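Local coordinates for protein TetR family transcriptional regulator (Mycobacterium smegmatis, PDB 5XS9) that probably represses transcription of biotin-synthesis genes by binding DNA as a TetR-family dimer with an N-terminal helix-turn-helix domain, at residues A[12-24]-A[86-98]. Residues are numbered along the deposited sequence; the frame is centred on the assembly and turned at random.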
# COMPACT_ATOMS: atom_id res chain seq x y z
N ALA A 12 2.12 23.30 -4.28
CA ALA A 12 1.50 22.18 -3.50
C ALA A 12 2.50 21.03 -3.33
O ALA A 12 2.58 20.43 -2.25
CB ALA A 12 0.26 21.70 -4.23
N THR A 13 3.32 20.81 -4.37
CA THR A 13 4.34 19.76 -4.38
C THR A 13 5.48 20.07 -3.42
O THR A 13 5.99 19.19 -2.70
CB THR A 13 4.83 19.49 -5.85
OG1 THR A 13 3.69 19.04 -6.57
CG2 THR A 13 5.90 18.47 -5.92
N LYS A 14 5.83 21.33 -3.34
CA LYS A 14 6.83 21.76 -2.37
C LYS A 14 6.36 21.61 -0.90
O LYS A 14 7.12 21.22 -0.03
CB LYS A 14 7.19 23.23 -2.68
CG LYS A 14 8.36 23.78 -1.90
CD LYS A 14 8.74 25.16 -2.44
CE LYS A 14 9.36 26.04 -1.37
NZ LYS A 14 10.42 25.32 -0.63
N ILE A 15 5.10 21.88 -0.62
CA ILE A 15 4.57 21.65 0.72
C ILE A 15 4.68 20.14 1.06
O ILE A 15 5.09 19.74 2.16
CB ILE A 15 3.11 22.13 0.83
CG1 ILE A 15 3.08 23.66 0.74
CG2 ILE A 15 2.46 21.70 2.13
CD1 ILE A 15 1.73 24.25 0.37
N LEU A 16 4.29 19.32 0.10
CA LEU A 16 4.39 17.88 0.23
C LEU A 16 5.79 17.47 0.52
O LEU A 16 6.02 16.77 1.49
CB LEU A 16 3.86 17.18 -1.03
CG LEU A 16 4.11 15.66 -1.01
CD1 LEU A 16 3.08 14.96 -0.15
CD2 LEU A 16 4.03 15.15 -2.41
N ASP A 17 6.73 17.90 -0.32
CA ASP A 17 8.15 17.57 -0.11
C ASP A 17 8.67 18.02 1.23
O ASP A 17 9.22 17.24 1.96
CB ASP A 17 9.04 18.10 -1.28
CG ASP A 17 8.78 17.34 -2.58
OD1 ASP A 17 8.42 16.16 -2.44
OD2 ASP A 17 8.88 17.85 -3.72
N ASP A 18 8.46 19.29 1.54
CA ASP A 18 8.96 19.88 2.80
C ASP A 18 8.26 19.40 4.07
O ASP A 18 8.87 19.28 5.12
CB ASP A 18 8.86 21.42 2.73
CG ASP A 18 9.78 22.01 1.68
OD1 ASP A 18 10.69 21.35 1.20
OD2 ASP A 18 9.54 23.17 1.30
N HIS A 19 6.97 19.12 3.99
CA HIS A 19 6.22 18.92 5.21
C HIS A 19 5.40 17.68 5.31
O HIS A 19 4.87 17.44 6.37
CB HIS A 19 5.28 20.13 5.44
CG HIS A 19 6.02 21.42 5.58
ND1 HIS A 19 6.90 21.65 6.62
CD2 HIS A 19 6.06 22.52 4.80
CE1 HIS A 19 7.43 22.85 6.48
NE2 HIS A 19 6.95 23.39 5.38
N GLY A 20 5.24 16.92 4.22
CA GLY A 20 4.49 15.71 4.28
C GLY A 20 3.05 15.86 3.86
O GLY A 20 2.48 16.94 3.84
N ILE A 21 2.45 14.73 3.57
CA ILE A 21 1.10 14.71 3.01
C ILE A 21 0.06 15.30 3.96
O ILE A 21 -0.88 15.98 3.50
CB ILE A 21 0.71 13.31 2.55
CG1 ILE A 21 -0.52 13.35 1.65
CG2 ILE A 21 0.60 12.34 3.76
CD1 ILE A 21 -0.90 12.00 1.06
N ALA A 22 0.23 15.11 5.27
CA ALA A 22 -0.77 15.64 6.21
C ALA A 22 -0.88 17.20 6.18
O ALA A 22 -1.96 17.75 6.33
CB ALA A 22 -0.50 15.11 7.63
N ASP A 23 0.22 17.88 5.91
CA ASP A 23 0.28 19.34 5.82
C ASP A 23 -0.15 19.89 4.48
O ASP A 23 -0.23 21.08 4.35
CB ASP A 23 1.71 19.81 6.09
CG ASP A 23 2.05 19.88 7.57
OD1 ASP A 23 3.05 20.54 7.92
OD2 ASP A 23 1.29 19.30 8.38
N LEU A 24 -0.36 19.05 3.46
CA LEU A 24 -0.86 19.54 2.18
C LEU A 24 -2.36 19.67 2.24
O LEU A 24 -3.08 18.71 1.98
CB LEU A 24 -0.50 18.62 1.05
CG LEU A 24 -0.99 19.02 -0.33
CD1 LEU A 24 -0.51 20.42 -0.71
CD2 LEU A 24 -0.46 17.99 -1.30
N LEU A 86 7.77 7.82 -7.36
CA LEU A 86 7.14 7.89 -6.08
C LEU A 86 8.17 8.22 -4.98
O LEU A 86 7.88 8.97 -4.04
CB LEU A 86 6.43 6.57 -5.71
CG LEU A 86 5.38 6.07 -6.69
CD1 LEU A 86 4.97 4.62 -6.40
CD2 LEU A 86 4.18 7.03 -6.74
N LEU A 87 9.35 7.63 -5.10
CA LEU A 87 10.40 7.85 -4.10
C LEU A 87 11.02 9.26 -4.10
O LEU A 87 11.68 9.62 -3.17
CB LEU A 87 11.52 6.83 -4.25
CG LEU A 87 11.08 5.43 -3.84
CD1 LEU A 87 12.27 4.51 -4.10
CD2 LEU A 87 10.62 5.33 -2.40
N SER A 88 10.75 10.00 -5.14
CA SER A 88 11.29 11.34 -5.39
C SER A 88 10.59 12.38 -4.59
O SER A 88 11.07 13.48 -4.57
CB SER A 88 11.15 11.72 -6.90
OG SER A 88 12.02 10.89 -7.57
N HIS A 89 9.39 12.10 -4.03
CA HIS A 89 8.69 13.03 -3.20
C HIS A 89 8.28 12.41 -1.90
O HIS A 89 7.92 11.24 -1.88
CB HIS A 89 7.46 13.53 -3.93
CG HIS A 89 7.80 14.15 -5.23
ND1 HIS A 89 8.22 15.46 -5.34
CD2 HIS A 89 7.92 13.61 -6.48
CE1 HIS A 89 8.53 15.73 -6.60
NE2 HIS A 89 8.39 14.61 -7.30
N THR A 90 8.37 13.18 -0.80
CA THR A 90 7.85 12.79 0.49
C THR A 90 6.36 12.32 0.40
O THR A 90 5.48 12.98 -0.17
CB THR A 90 7.89 13.97 1.47
OG1 THR A 90 9.20 14.56 1.43
CG2 THR A 90 7.56 13.52 2.98
N ASP A 91 6.12 11.14 0.93
CA ASP A 91 4.78 10.51 0.99
C ASP A 91 4.20 10.26 -0.42
O ASP A 91 3.01 10.08 -0.61
CB ASP A 91 3.87 11.28 1.85
CG ASP A 91 4.32 11.32 3.31
OD1 ASP A 91 4.82 10.33 3.89
OD2 ASP A 91 4.06 12.35 3.89
N GLY A 92 5.08 10.18 -1.40
CA GLY A 92 4.64 10.09 -2.81
C GLY A 92 3.87 8.81 -3.13
O GLY A 92 2.85 8.86 -3.81
N ALA A 93 4.35 7.67 -2.61
CA ALA A 93 3.66 6.47 -2.85
C ALA A 93 2.26 6.51 -2.21
O ALA A 93 1.32 6.05 -2.81
CB ALA A 93 4.47 5.25 -2.40
N GLU A 94 2.14 7.03 -1.01
CA GLU A 94 0.84 7.14 -0.33
C GLU A 94 -0.11 8.06 -1.08
O GLU A 94 -1.31 7.80 -1.19
CB GLU A 94 1.01 7.69 1.10
CG GLU A 94 -0.27 7.72 1.89
CD GLU A 94 -0.10 8.42 3.26
OE1 GLU A 94 1.04 8.49 3.76
OE2 GLU A 94 -1.10 8.93 3.81
N LEU A 95 0.42 9.16 -1.56
CA LEU A 95 -0.39 10.17 -2.25
C LEU A 95 -0.87 9.57 -3.57
O LEU A 95 -2.06 9.68 -3.89
CB LEU A 95 0.45 11.44 -2.47
CG LEU A 95 -0.32 12.71 -2.94
CD1 LEU A 95 0.37 13.96 -2.53
CD2 LEU A 95 -0.41 12.63 -4.45
N VAL A 96 0.00 8.90 -4.32
CA VAL A 96 -0.42 8.23 -5.60
C VAL A 96 -1.39 7.09 -5.36
O VAL A 96 -2.38 6.97 -6.11
CB VAL A 96 0.73 7.83 -6.48
CG1 VAL A 96 0.26 7.06 -7.67
CG2 VAL A 96 1.48 9.12 -6.89
N SER A 97 -1.17 6.31 -4.29
CA SER A 97 -2.18 5.28 -3.88
C SER A 97 -3.54 5.83 -3.67
O SER A 97 -4.50 5.23 -4.15
CB SER A 97 -1.80 4.48 -2.65
OG SER A 97 -0.54 3.91 -2.90
N ALA A 98 -3.65 6.88 -2.85
CA ALA A 98 -4.95 7.44 -2.56
C ALA A 98 -5.57 8.10 -3.80
O ALA A 98 -6.80 8.01 -4.02
CB ALA A 98 -4.92 8.39 -1.35
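Asp17, in the last turns of helix 5-19, meets Thr90 in the type II beta turn from His89 to Gly92 that joins helices 71-87 and 92-101, their CA atoms 4.8 Å apart. The contact exemplifies an interhelical turn whose side chains bond to the end of a neighbouring helix. The Asp17 carboxylate lies nearly coplanar with the His89 imidazole, the planes 13° apart, and meets the ring at its edge. Both oxygens offer syn lone pairs to the one N-H: ND1 of His89 stands 3.0 Å from OD1 and 3.0 Å from OD2 of Asp17, a bifurcated His-carboxylate bond. Thr90 adds a hydroxyl bond, OG1 giving its proton to O of Asp17 at 2.7 Å, in the carbonyl plane; with chi1 at -49° its CG2, anti to the backbone N, comes to CA of Gly20.

Past the helix end, where Gly20 has positive phi, Asp91 OD2 takes the N-H of Ile21 on its anti lone pair at 2.9 Å, almost straight at 172°. Beside these bonds, CD1 of Leu16 meets CD1 of Leu95 at 3.7 Å, and CD1 of Ile21 rests on CB of Leu95 at 3.8 Å. Ile58 of helix 47-58 packs against His89.

Three consecutive turn residues thus tie the N-terminal domain, probably DNA-binding as in other TetR-family repressors, to the C-terminal domain, and the paired oxygens would probably raise the proton affinity of His89 and fix its ring rotation.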